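PDB 4DQ6: putative pyridoxal phosphate-dependent transferase from Clostridium difficile, which belongs to the class I and II aminotransferase family (fold-type I) and binds pyridoxal-5'-phosphate in a pocket of each chain of its dimer. Local coordinates for residues Tyr81-Trp86 / Ser290-Phe295; Glu137-Pro142 / Glu159-Asp164; Asp304-Tyr309 / Ser377-Ala382. All blocks are in the same frame, centred on the assembly; numbering follows the deposited sequence. Where two conformers were deposited one is given.

Interaction 1 of 3, residues Tyr81-Trp86 / Ser290-Phe295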
loop_
_atom_site.group_PDB
_atom_site.type_symbol
_atom_site.label_atom_id
_atom_site.label_comp_id
_atom_site.label_asym_id
_atom_site.label_seq_id
_atom_site.Cartn_x
_atom_site.Cartn_y
_atom_site.Cartn_z
ATOM N N TYR A 81 3.698 -25.633 0.104
ATOM C CA TYR A 81 3.989 -27.051 0.082
ATOM C C TYR A 81 3.140 -27.891 1.046
ATOM O O TYR A 81 2.577 -28.888 0.639
ATOM C CB TYR A 81 5.485 -27.362 0.289
ATOM C CG TYR A 81 5.723 -28.826 0.047
ATOM C CD1 TYR A 81 5.704 -29.338 -1.230
ATOM C CD2 TYR A 81 5.879 -29.697 1.096
ATOM C CE1 TYR A 81 5.870 -30.684 -1.460
ATOM C CE2 TYR A 81 6.049 -31.042 0.877
ATOM C CZ TYR A 81 6.044 -31.524 -0.399
ATOM O OH TYR A 81 6.196 -32.865 -0.602
ATOM N N ARG A 82 3.016 -27.445 2.292
ATOM C CA ARG A 82 2.306 -28.217 3.326
ATOM C C ARG A 82 0.849 -28.388 2.978
ATOM O O ARG A 82 0.273 -29.442 3.148
ATOM C CB ARG A 82 2.216 -27.442 4.642
ATOM C CG ARG A 82 3.478 -27.030 5.340
ATOM C CD ARG A 82 3.290 -27.225 6.831
ATOM N NE ARG A 82 2.424 -26.285 7.548
ATOM C CZ ARG A 82 2.623 -24.976 7.653
ATOM N NH1 ARG A 82 3.606 -24.389 7.005
ATOM N NH2 ARG A 82 1.815 -24.251 8.384
ATOM N N ARG A 83 0.251 -27.284 2.570
ATOM C CA ARG A 83 -1.177 -27.234 2.356
ATOM C C ARG A 83 -1.617 -27.682 0.979
ATOM O O ARG A 83 -2.660 -28.272 0.847
ATOM C CB ARG A 83 -1.711 -25.831 2.646
ATOM C CG ARG A 83 -1.331 -25.291 4.017
ATOM C CD ARG A 83 -2.108 -25.938 5.154
ATOM N NE ARG A 83 -3.560 -25.835 5.002
ATOM C CZ ARG A 83 -4.431 -26.414 5.817
ATOM N NH1 ARG A 83 -4.001 -27.137 6.833
ATOM N NH2 ARG A 83 -5.725 -26.265 5.629
ATOM N N HIS A 84 -0.820 -27.374 -0.042
ATOM C CA HIS A 84 -1.273 -27.602 -1.425
ATOM C C HIS A 84 -0.386 -28.528 -2.184
ATOM O O HIS A 84 -0.650 -28.790 -3.366
ATOM C CB HIS A 84 -1.367 -26.311 -2.166
ATOM C CG HIS A 84 -2.191 -25.279 -1.475
ATOM N ND1 HIS A 84 -3.462 -25.521 -1.088
ATOM C CD2 HIS A 84 -1.922 -23.977 -1.148
ATOM C CE1 HIS A 84 -3.949 -24.426 -0.485
ATOM N NE2 HIS A 84 -3.003 -23.487 -0.519
ATOM N N ASN A 85 0.665 -29.040 -1.576
ATOM C CA ASN A 85 1.628 -29.896 -2.272
ATOM C C ASN A 85 2.195 -29.214 -3.517
ATOM O O ASN A 85 2.486 -29.867 -4.520
ATOM C CB ASN A 85 0.976 -31.227 -2.660
ATOM C CG ASN A 85 1.969 -32.367 -2.682
ATOM O OD1 ASN A 85 2.912 -32.462 -1.846
ATOM N ND2 ASN A 85 1.762 -33.289 -3.633
ATOM N N TRP A 86 2.436 -27.929 -3.412
ATOM C CA TRP A 86 2.984 -27.146 -4.500
ATOM C C TRP A 86 4.319 -26.605 -4.037
ATOM O O TRP A 86 4.372 -25.779 -3.098
ATOM C CB TRP A 86 2.023 -26.024 -4.829
ATOM C CG TRP A 86 2.470 -25.192 -5.974
ATOM C CD1 TRP A 86 3.281 -25.559 -7.020
ATOM C CD2 TRP A 86 2.090 -23.827 -6.225
ATOM N NE1 TRP A 86 3.457 -24.502 -7.889
ATOM C CE2 TRP A 86 2.722 -23.445 -7.466
ATOM C CE3 TRP A 86 1.284 -22.914 -5.562
ATOM C CZ2 TRP A 86 2.618 -22.161 -7.955
ATOM C CZ3 TRP A 86 1.182 -21.622 -6.085
ATOM C CH2 TRP A 86 1.797 -21.296 -7.263
ATOM N N SER A 290 -3.948 -24.408 13.172
ATOM C CA SER A 290 -4.964 -24.946 14.056
ATOM C C SER A 290 -6.221 -24.062 14.099
ATOM O O SER A 290 -7.339 -24.567 14.054
ATOM C CB SER A 290 -4.402 -25.228 15.440
ATOM O OG SER A 290 -3.550 -26.364 15.384
ATOM N N TRP A 291 -6.025 -22.757 14.165
ATOM C CA TRP A 291 -7.140 -21.810 14.006
ATOM C C TRP A 291 -7.858 -21.979 12.695
ATOM O O TRP A 291 -9.105 -22.049 12.685
ATOM C CB TRP A 291 -6.658 -20.371 14.226
ATOM C CG TRP A 291 -7.772 -19.395 14.161
ATOM C CD1 TRP A 291 -8.551 -18.875 15.220
ATOM C CD2 TRP A 291 -8.311 -18.779 12.937
ATOM N NE1 TRP A 291 -9.472 -18.001 14.728
ATOM C CE2 TRP A 291 -9.394 -17.906 13.374
ATOM C CE3 TRP A 291 -8.019 -18.866 11.582
ATOM C CZ2 TRP A 291 -10.124 -17.147 12.509
ATOM C CZ3 TRP A 291 -8.759 -18.086 10.717
ATOM C CH2 TRP A 291 -9.809 -17.261 11.160
ATOM N N LEU A 292 -7.113 -22.117 11.580
ATOM C CA LEU A 292 -7.756 -22.288 10.334
ATOM C C LEU A 292 -8.619 -23.581 10.267
ATOM O O LEU A 292 -9.759 -23.537 9.815
ATOM C CB LEU A 292 -6.736 -22.281 9.197
ATOM C CG LEU A 292 -7.317 -22.667 7.870
ATOM C CD1 LEU A 292 -8.368 -21.684 7.326
ATOM C CD2 LEU A 292 -6.211 -22.733 6.799
ATOM N N GLU A 293 -8.122 -24.691 10.803
ATOM C CA GLU A 293 -8.886 -25.932 10.741
ATOM C C GLU A 293 -10.180 -25.766 11.582
ATOM O O GLU A 293 -11.261 -26.230 11.187
ATOM C CB GLU A 293 -8.037 -27.128 11.174
ATOM C CG GLU A 293 -6.918 -27.487 10.199
ATOM C CD GLU A 293 -7.365 -27.933 8.818
ATOM O OE1 GLU A 293 -8.467 -28.531 8.657
ATOM O OE2 GLU A 293 -6.606 -27.724 7.837
ATOM N N SER A 294 -10.078 -25.092 12.717
ATOM C CA SER A 294 -11.243 -24.861 13.590
ATOM C C SER A 294 -12.250 -23.931 12.927
ATOM O O SER A 294 -13.433 -24.190 12.981
ATOM C CB SER A 294 -10.825 -24.304 14.946
ATOM O OG SER A 294 -11.874 -24.297 15.947
ATOM N N PHE A 295 -11.757 -22.885 12.217
ATOM C CA PHE A 295 -12.611 -21.965 11.518
ATOM C C PHE A 295 -13.348 -22.750 10.419
ATOM O O PHE A 295 -14.554 -22.555 10.249
ATOM C CB PHE A 295 -11.793 -20.840 10.827
ATOM C CG PHE A 295 -12.523 -20.150 9.722
ATOM C CD1 PHE A 295 -13.511 -19.261 9.998
ATOM C CD2 PHE A 295 -12.251 -20.407 8.382
ATOM C CE1 PHE A 295 -14.219 -18.619 9.003
ATOM C CE2 PHE A 295 -12.942 -19.755 7.387
ATOM C CZ PHE A 295 -13.915 -18.875 7.655
#

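Interaction 2 of 3, residues Glu137-Pro142 / Glu159-Asp164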
loop_
_atom_site.group_PDB
_atom_site.type_symbol
_atom_site.label_atom_id
_atom_site.label_comp_id
_atom_site.label_asym_id
_atom_site.label_seq_id
_atom_site.Cartn_x
_atom_site.Cartn_y
_atom_site.Cartn_z
ATOM N N GLU A 137 -9.723 -4.536 -23.598
ATOM C CA GLU A 137 -11.045 -4.987 -24.043
ATOM C C GLU A 137 -11.432 -6.256 -23.283
ATOM O O GLU A 137 -10.742 -7.245 -23.354
ATOM C CB GLU A 137 -11.077 -5.314 -25.530
ATOM C CG GLU A 137 -12.467 -5.741 -25.979
ATOM C CD GLU A 137 -12.642 -6.025 -27.474
ATOM O OE1 GLU A 137 -11.761 -5.709 -28.291
ATOM O OE2 GLU A 137 -13.705 -6.601 -27.825
ATOM N N LEU A 138 -12.550 -6.198 -22.588
ATOM C CA LEU A 138 -13.004 -7.318 -21.748
ATOM C C LEU A 138 -13.784 -8.300 -22.581
ATOM O O LEU A 138 -14.765 -7.913 -23.247
ATOM C CB LEU A 138 -13.911 -6.814 -20.630
ATOM C CG LEU A 138 -14.290 -7.892 -19.593
ATOM C CD1 LEU A 138 -13.084 -8.516 -18.865
ATOM C CD2 LEU A 138 -15.356 -7.330 -18.643
ATOM N N ILE A 139 -13.377 -9.563 -22.560
ATOM C CA ILE A 139 -14.139 -10.654 -23.237
ATOM C C ILE A 139 -14.659 -11.531 -22.096
ATOM O O ILE A 139 -13.901 -11.833 -21.171
ATOM C CB ILE A 139 -13.257 -11.490 -24.165
ATOM C CG1 ILE A 139 -12.568 -10.599 -25.229
ATOM C CG2 ILE A 139 -14.116 -12.586 -24.816
ATOM C CD1 ILE A 139 -13.512 -9.826 -26.093
ATOM N N ILE A 140 -15.960 -11.815 -22.099
ATOM C CA ILE A 140 -16.568 -12.605 -21.001
ATOM C C ILE A 140 -17.033 -13.937 -21.603
ATOM O O ILE A 140 -17.797 -13.951 -22.587
ATOM C CB ILE A 140 -17.763 -11.875 -20.400
ATOM C CG1 ILE A 140 -17.378 -10.438 -19.995
ATOM C CG2 ILE A 140 -18.374 -12.725 -19.260
ATOM C CD1 ILE A 140 -18.500 -9.527 -19.530
ATOM N N SER A 141 -16.549 -15.047 -21.030
ATOM C CA SER A 141 -17.072 -16.359 -21.264
ATOM C C SER A 141 -17.884 -16.823 -20.084
ATOM O O SER A 141 -17.293 -17.251 -19.097
ATOM C CB SER A 141 -15.958 -17.356 -21.581
ATOM O OG SER A 141 -16.488 -18.674 -21.610
ATOM N N PRO A 142 -19.202 -16.648 -20.117
ATOM C CA PRO A 142 -19.951 -16.935 -18.869
ATOM C C PRO A 142 -19.799 -18.400 -18.467
ATOM O O PRO A 142 -19.705 -19.303 -19.299
ATOM C CB PRO A 142 -21.377 -16.574 -19.198
ATOM C CG PRO A 142 -21.321 -15.700 -20.423
ATOM C CD PRO A 142 -20.065 -16.088 -21.166
ATOM N N GLU A 159 -13.285 -21.393 -26.216
ATOM C CA GLU A 159 -12.705 -21.648 -27.555
ATOM C C GLU A 159 -13.236 -20.703 -28.624
ATOM O O GLU A 159 -12.447 -20.159 -29.457
ATOM C CB GLU A 159 -13.025 -23.083 -27.972
ATOM C CG GLU A 159 -12.074 -24.121 -27.421
ATOM C CD GLU A 159 -10.764 -24.212 -28.203
ATOM O OE1 GLU A 159 -10.536 -23.427 -29.144
ATOM O OE2 GLU A 159 -9.948 -25.086 -27.850
ATOM N N ASN A 160 -14.544 -20.479 -28.605
ATOM C CA ASN A 160 -15.208 -19.655 -29.618
ATOM C C ASN A 160 -14.786 -18.177 -29.548
ATOM O O ASN A 160 -14.837 -17.450 -30.525
ATOM C CB ASN A 160 -16.720 -19.730 -29.438
ATOM C CG ASN A 160 -17.356 -20.851 -30.254
ATOM O OD1 ASN A 160 -16.643 -21.718 -30.757
ATOM N ND2 ASN A 160 -18.688 -20.904 -30.294
ATOM N N LYS A 161 -14.389 -17.742 -28.358
ATOM C CA LYS A 161 -14.064 -16.338 -28.098
ATOM C C LYS A 161 -12.566 -16.082 -27.896
ATOM O O LYS A 161 -12.193 -14.945 -27.601
ATOM C CB LYS A 161 -14.841 -15.822 -26.871
ATOM C CG LYS A 161 -16.354 -15.826 -26.971
ATOM C CD LYS A 161 -17.012 -15.334 -25.684
ATOM C CE LYS A 161 -18.519 -15.387 -25.746
ATOM N NZ LYS A 161 -19.169 -15.435 -24.404
ATOM N N ILE A 162 -11.718 -17.099 -28.098
ATOM C CA ILE A 162 -10.283 -17.046 -27.745
ATOM C C ILE A 162 -9.424 -16.212 -28.696
ATOM O O ILE A 162 -8.353 -15.722 -28.289
ATOM C CB ILE A 162 -9.661 -18.465 -27.649
ATOM C CG1 ILE A 162 -8.484 -18.498 -26.672
ATOM C CG2 ILE A 162 -9.169 -18.962 -28.996
ATOM C CD1 ILE A 162 -8.823 -18.269 -25.227
ATOM N N LYS A 163 -9.857 -16.059 -29.941
ATOM C CA LYS A 163 -8.938 -15.441 -30.921
ATOM C C LYS A 163 -8.444 -14.054 -30.463
ATOM O O LYS A 163 -9.243 -13.108 -30.235
ATOM C CB LYS A 163 -9.535 -15.354 -32.332
ATOM C CG LYS A 163 -8.548 -14.828 -33.409
ATOM C CD LYS A 163 -9.085 -14.833 -34.828
ATOM C CE LYS A 163 -8.100 -14.091 -35.709
ATOM N NZ LYS A 163 -8.016 -14.669 -37.062
ATOM N N ASP A 164 -7.117 -13.931 -30.465
ATOM C CA ASP A 164 -6.378 -12.706 -30.067
ATOM C C ASP A 164 -6.469 -12.334 -28.577
ATOM O O ASP A 164 -5.986 -11.293 -28.232
ATOM C CB ASP A 164 -6.776 -11.489 -30.911
ATOM C CG ASP A 164 -6.377 -11.631 -32.385
ATOM O OD1 ASP A 164 -5.291 -12.220 -32.711
ATOM O OD2 ASP A 164 -7.167 -11.123 -33.213
#

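Interaction 3 of 3, residues Asp304-Tyr309 / Ser377-Ala382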
loop_
_atom_site.group_PDB
_atom_site.type_symbol
_atom_site.label_atom_id
_atom_site.label_comp_id
_atom_site.label_asym_id
_atom_site.label_seq_id
_atom_site.Cartn_x
_atom_site.Cartn_y
_atom_site.Cartn_z
ATOM N N ASP A 304 -24.104 -25.547 6.447
ATOM C CA ASP A 304 -25.115 -26.597 6.574
ATOM C C ASP A 304 -26.389 -26.065 7.284
ATOM O O ASP A 304 -27.496 -26.310 6.840
ATOM C CB ASP A 304 -24.501 -27.797 7.287
ATOM C CG ASP A 304 -23.553 -28.581 6.439
ATOM O OD1 ASP A 304 -23.566 -28.430 5.186
ATOM O OD2 ASP A 304 -22.789 -29.342 7.035
ATOM N N PHE A 305 -26.197 -25.254 8.323
ATOM C CA PHE A 305 -27.316 -24.633 9.047
ATOM C C PHE A 305 -28.119 -23.719 8.128
ATOM O O PHE A 305 -29.357 -23.786 8.087
ATOM C CB PHE A 305 -26.815 -23.887 10.289
ATOM C CG PHE A 305 -27.834 -22.970 10.872
ATOM C CD1 PHE A 305 -28.786 -23.473 11.745
ATOM C CD2 PHE A 305 -27.902 -21.627 10.505
ATOM C CE1 PHE A 305 -29.754 -22.641 12.283
ATOM C CE2 PHE A 305 -28.862 -20.794 11.044
ATOM C CZ PHE A 305 -29.804 -21.312 11.909
ATOM N N ALA A 306 -27.416 -22.894 7.340
ATOM C CA ALA A 306 -28.079 -21.949 6.462
ATOM C C ALA A 306 -28.860 -22.622 5.372
ATOM O O ALA A 306 -29.946 -22.209 5.048
ATOM C CB ALA A 306 -27.082 -20.959 5.876
ATOM N N ILE A 307 -28.283 -23.647 4.779
ATOM C CA ILE A 307 -28.961 -24.359 3.709
ATOM C C ILE A 307 -30.181 -25.084 4.243
ATOM O O ILE A 307 -31.231 -25.029 3.642
ATOM C CB ILE A 307 -27.992 -25.311 2.990
ATOM C CG1 ILE A 307 -26.988 -24.501 2.212
ATOM C CG2 ILE A 307 -28.719 -26.262 2.054
ATOM C CD1 ILE A 307 -25.836 -25.307 1.687
ATOM N N LYS A 308 -30.064 -25.718 5.410
ATOM C CA LYS A 308 -31.226 -26.362 6.044
ATOM C C LYS A 308 -32.324 -25.323 6.352
ATOM O O LYS A 308 -33.507 -25.529 6.034
ATOM C CB LYS A 308 -30.770 -27.103 7.290
ATOM C CG LYS A 308 -31.878 -27.791 8.093
ATOM C CD LYS A 308 -31.323 -28.553 9.290
ATOM C CE LYS A 308 -32.359 -28.651 10.405
ATOM N NZ LYS A 308 -33.487 -29.516 9.962
ATOM N N TYR A 309 -31.923 -24.171 6.905
ATOM C CA TYR A 309 -32.864 -23.116 7.217
ATOM C C TYR A 309 -33.583 -22.610 5.979
ATOM O O TYR A 309 -34.797 -22.509 5.967
ATOM C CB TYR A 309 -32.183 -21.947 7.923
ATOM C CG TYR A 309 -33.132 -20.983 8.517
ATOM C CD1 TYR A 309 -33.732 -19.975 7.777
ATOM C CD2 TYR A 309 -33.427 -21.062 9.882
ATOM C CE1 TYR A 309 -34.645 -19.076 8.375
ATOM C CE2 TYR A 309 -34.331 -20.193 10.455
ATOM C CZ TYR A 309 -34.899 -19.190 9.710
ATOM O OH TYR A 309 -35.809 -18.334 10.271
ATOM N N SER A 377 -25.197 -16.913 15.823
ATOM C CA SER A 377 -26.267 -16.026 16.249
ATOM C C SER A 377 -26.571 -14.944 15.186
ATOM O O SER A 377 -27.723 -14.612 14.968
ATOM C CB SER A 377 -25.938 -15.426 17.634
ATOM O OG SER A 377 -26.159 -16.362 18.649
ATOM N N MET A 378 -25.514 -14.359 14.611
ATOM C CA MET A 378 -25.660 -13.297 13.618
ATOM C C MET A 378 -26.204 -13.862 12.298
ATOM O O MET A 378 -27.050 -13.277 11.653
ATOM C CB MET A 378 -24.305 -12.645 13.362
ATOM C CG MET A 378 -24.302 -11.629 12.256
ATOM S SD MET A 378 -22.779 -10.657 12.286
ATOM C CE MET A 378 -22.902 -9.863 10.663
ATOM N N LEU A 379 -25.730 -15.039 11.943
ATOM C CA LEU A 379 -26.232 -15.745 10.762
ATOM C C LEU A 379 -27.716 -16.060 10.871
ATOM O O LEU A 379 -28.507 -15.796 9.970
ATOM C CB LEU A 379 -25.419 -17.018 10.533
ATOM C CG LEU A 379 -25.889 -17.901 9.366
ATOM C CD1 LEU A 379 -26.053 -17.194 7.979
ATOM C CD2 LEU A 379 -24.968 -19.119 9.209
ATOM N N GLU A 380 -28.113 -16.574 12.030
ATOM C CA GLU A 380 -29.562 -16.808 12.297
ATOM C C GLU A 380 -30.378 -15.528 12.117
ATOM O O GLU A 380 -31.428 -15.509 11.490
ATOM C CB GLU A 380 -29.875 -17.477 13.651
ATOM C CG GLU A 380 -31.369 -17.271 13.959
ATOM C CD GLU A 380 -31.877 -17.862 15.258
ATOM O OE1 GLU A 380 -31.466 -17.445 16.365
ATOM O OE2 GLU A 380 -32.773 -18.717 15.138
ATOM N N GLU A 381 -29.906 -14.435 12.711
ATOM C CA GLU A 381 -30.585 -13.178 12.584
ATOM C C GLU A 381 -30.689 -12.735 11.145
ATOM O O GLU A 381 -31.716 -12.219 10.731
ATOM C CB GLU A 381 -29.895 -12.112 13.492
ATOM C CG GLU A 381 -30.698 -10.891 13.776
ATOM C CD GLU A 381 -29.838 -9.801 14.370
ATOM O OE1 GLU A 381 -29.136 -10.106 15.365
ATOM O OE2 GLU A 381 -29.858 -8.653 13.855
ATOM N N ALA A 382 -29.626 -12.958 10.400
ATOM C CA ALA A 382 -29.642 -12.577 8.987
ATOM C C ALA A 382 -30.671 -13.377 8.200
ATOM O O ALA A 382 -31.431 -12.821 7.452
ATOM C CB ALA A 382 -28.280 -12.764 8.370
#

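Interaction 1 of 3, residues Tyr81-Trp86 / Ser290-Phe295
Arg83 and Glu293 join the end of helix 70-84 to the start of helix 289-313 through a salt bridge between backbones that stay well apart, since even the nearest CA atoms, those of Arg83 and Leu292, are 11.5 Å from each other. The electrostatic part is a two-nitrogen grip on one oxygen: Arg83 NH2 lies 2.8 Å and Arg83 NH1 2.9 Å from Glu293 OE2. That oxygen sits almost exactly in the guanidinium plane, at its outer end, while the carboxylate is turned 51° from that plane. Because both donors share a single acceptor, their bonds are bent, with N-H...O angles of 142° at NH1 and 146° at NH2. NH1 uses the anti lone pair of OE2, and NH2 comes nearly along the C-O bond. The Glu293 side chain bends at chi2, which brings its carboxylate back to the arginine although its CB sets out to one side. Arg83 NH1 also pairs with Glu289, which in turn takes Arg82, so two arginines and two glutamates form a charged network; this probably keeps the guanidinium from turning.

The apolar part is smaller. Leu292 CD2 lies over one face of the guanidinium, 3.8 Å from Arg83 NH2, where a branched aliphatic residue suits a flat cation whose N-H groups all point outward in its plane. Leu292 also touches Trp79 of helix 70-84.

Helix 70-84 stops one residue after Arg83, and Asn85 leaves helical geometry with positive phi. The whole is an inter-helix salt bridge joining two helices far apart in sequence within the aminotransferase fold.

Interaction 2 of 3, residues Glu137-Pro142 / Glu159-Asp164
Lys161 reaches from helix 155-161 to the edge strand 137-140, running obliquely alongside it and finishing at the main chain where the strand gives way to loop. Its side chain is extended beyond CG, with chi2 and chi3 both close to 180°, and this full length lets the ammonium pass Ile139 and arrive at Ile140. There Lys161 NZ donates to Ile140 O at 2.7 Å, lying in the carbonyl plane with a C=O...N angle of 148°. The acceptor belongs to the backbone, and so the bond does not depend on the side chain of Ile140, whose CB points away from the helix.

The aliphatic part of the lysine meets Ile139 at a slant. Ile139 CG2, the branch anti to the backbone N, faces Lys161 CB at 3.9 Å and Lys161 CD at 4.1 Å. A long residue with methylenes below and a charge at its tip suits this place, partly apolar and close to the surface. Pro142 stands across the lysine at about a right angle, its CD 3.4 Å from Lys161 NZ.

Asp157, one turn earlier on the lysine's own helix, forms a salt bridge with Lys161 NZ and also accepts a hydrogen bond from Ser141 OG. The ammonium is therefore shared between a carboxylate and a carbonyl, and Asp157 probably helps to place it.

Strand 137-140 pairs in parallel with strand 116-119, and Lys161 also touches Met118 there. The contact thus packs a helix against one of the two outermost strands, within this chain, of the mixed sheet, the central sheet of the large domain in fold-type I pyridoxal-phosphate enzymes.

Interaction 3 of 3, residues Asp304-Tyr309 / Ser377-Ala382
Phe305 and Leu379 form the apolar heart of the contact between helices 289-313 and 376-390. The two side chains lie alongside, pointing opposite ways, and the leucine methyl CD2 comes to the edge of the phenyl ring, near its plane, with Leu379 CD2 4.1 Å from Phe305 CD2. Phe305 CG is anti to the backbone N (chi1 166°), a rotamer that throws the ring out toward the partner helix, and Leu379 adopts the same first torsion from the other side. The same methyl also approaches the smaller neighbour, with Ala306 CB 4.4 Å from Leu379 CD2. A large ring is useful here because the segment axes are 10.8 Å apart, a separation that it helps to span. Alanine, by contrast, leaves room for the leucine at the point where the backbones come nearest, the CA atoms of Ala306 and Leu379 being 7.8 Å apart.

The two segments run nearly parallel, crossing at -21°. This is side-by-side helix packing in the C-terminal part of the aminotransferase chain, where a four-stranded antiparallel sheet is formed by strands that all lie between these two helices in sequence.

At the outer margin the contact is made by the aliphatic portion of an acidic residue. Glu380 CB approaches obliquely to the ring, 4.2 Å from Phe305 CZ, so a residue with a charged end can still contribute carbon to the packing at an exposed position.

The apolar surface continues along helix 376-390, where Phe305 and Tyr309 both touch Leu383. Tyr309 OH adds a polar tie between the same helices, being hydrogen-bonded to Lys387 NZ. Separately, a salt bridge from Asp304 OD1 to Lys321 NZ ties helix 289-313 to a loop.

Overall arrangement
Helix 289-313 links interactions 1 and 3: its early part holds helix 70-84 by charge, whereas a later part packs against helix 376-390 through hydrocarbon. The centres of these two contacts are 26 Å apart, and both are partly buried. Interaction 2 is a surface contact at one edge of the large sheet, 35 Å from the centre of interaction 1 and 38 Å from that of interaction 3; along the chain it is nested within the loop that interaction 1 closes. Between the segments, a carboxylate receives the charge in interaction 1 and a backbone carbonyl does so in interaction 2, with Asp157 as the second partner, while interaction 3 has no polar bond between its segments.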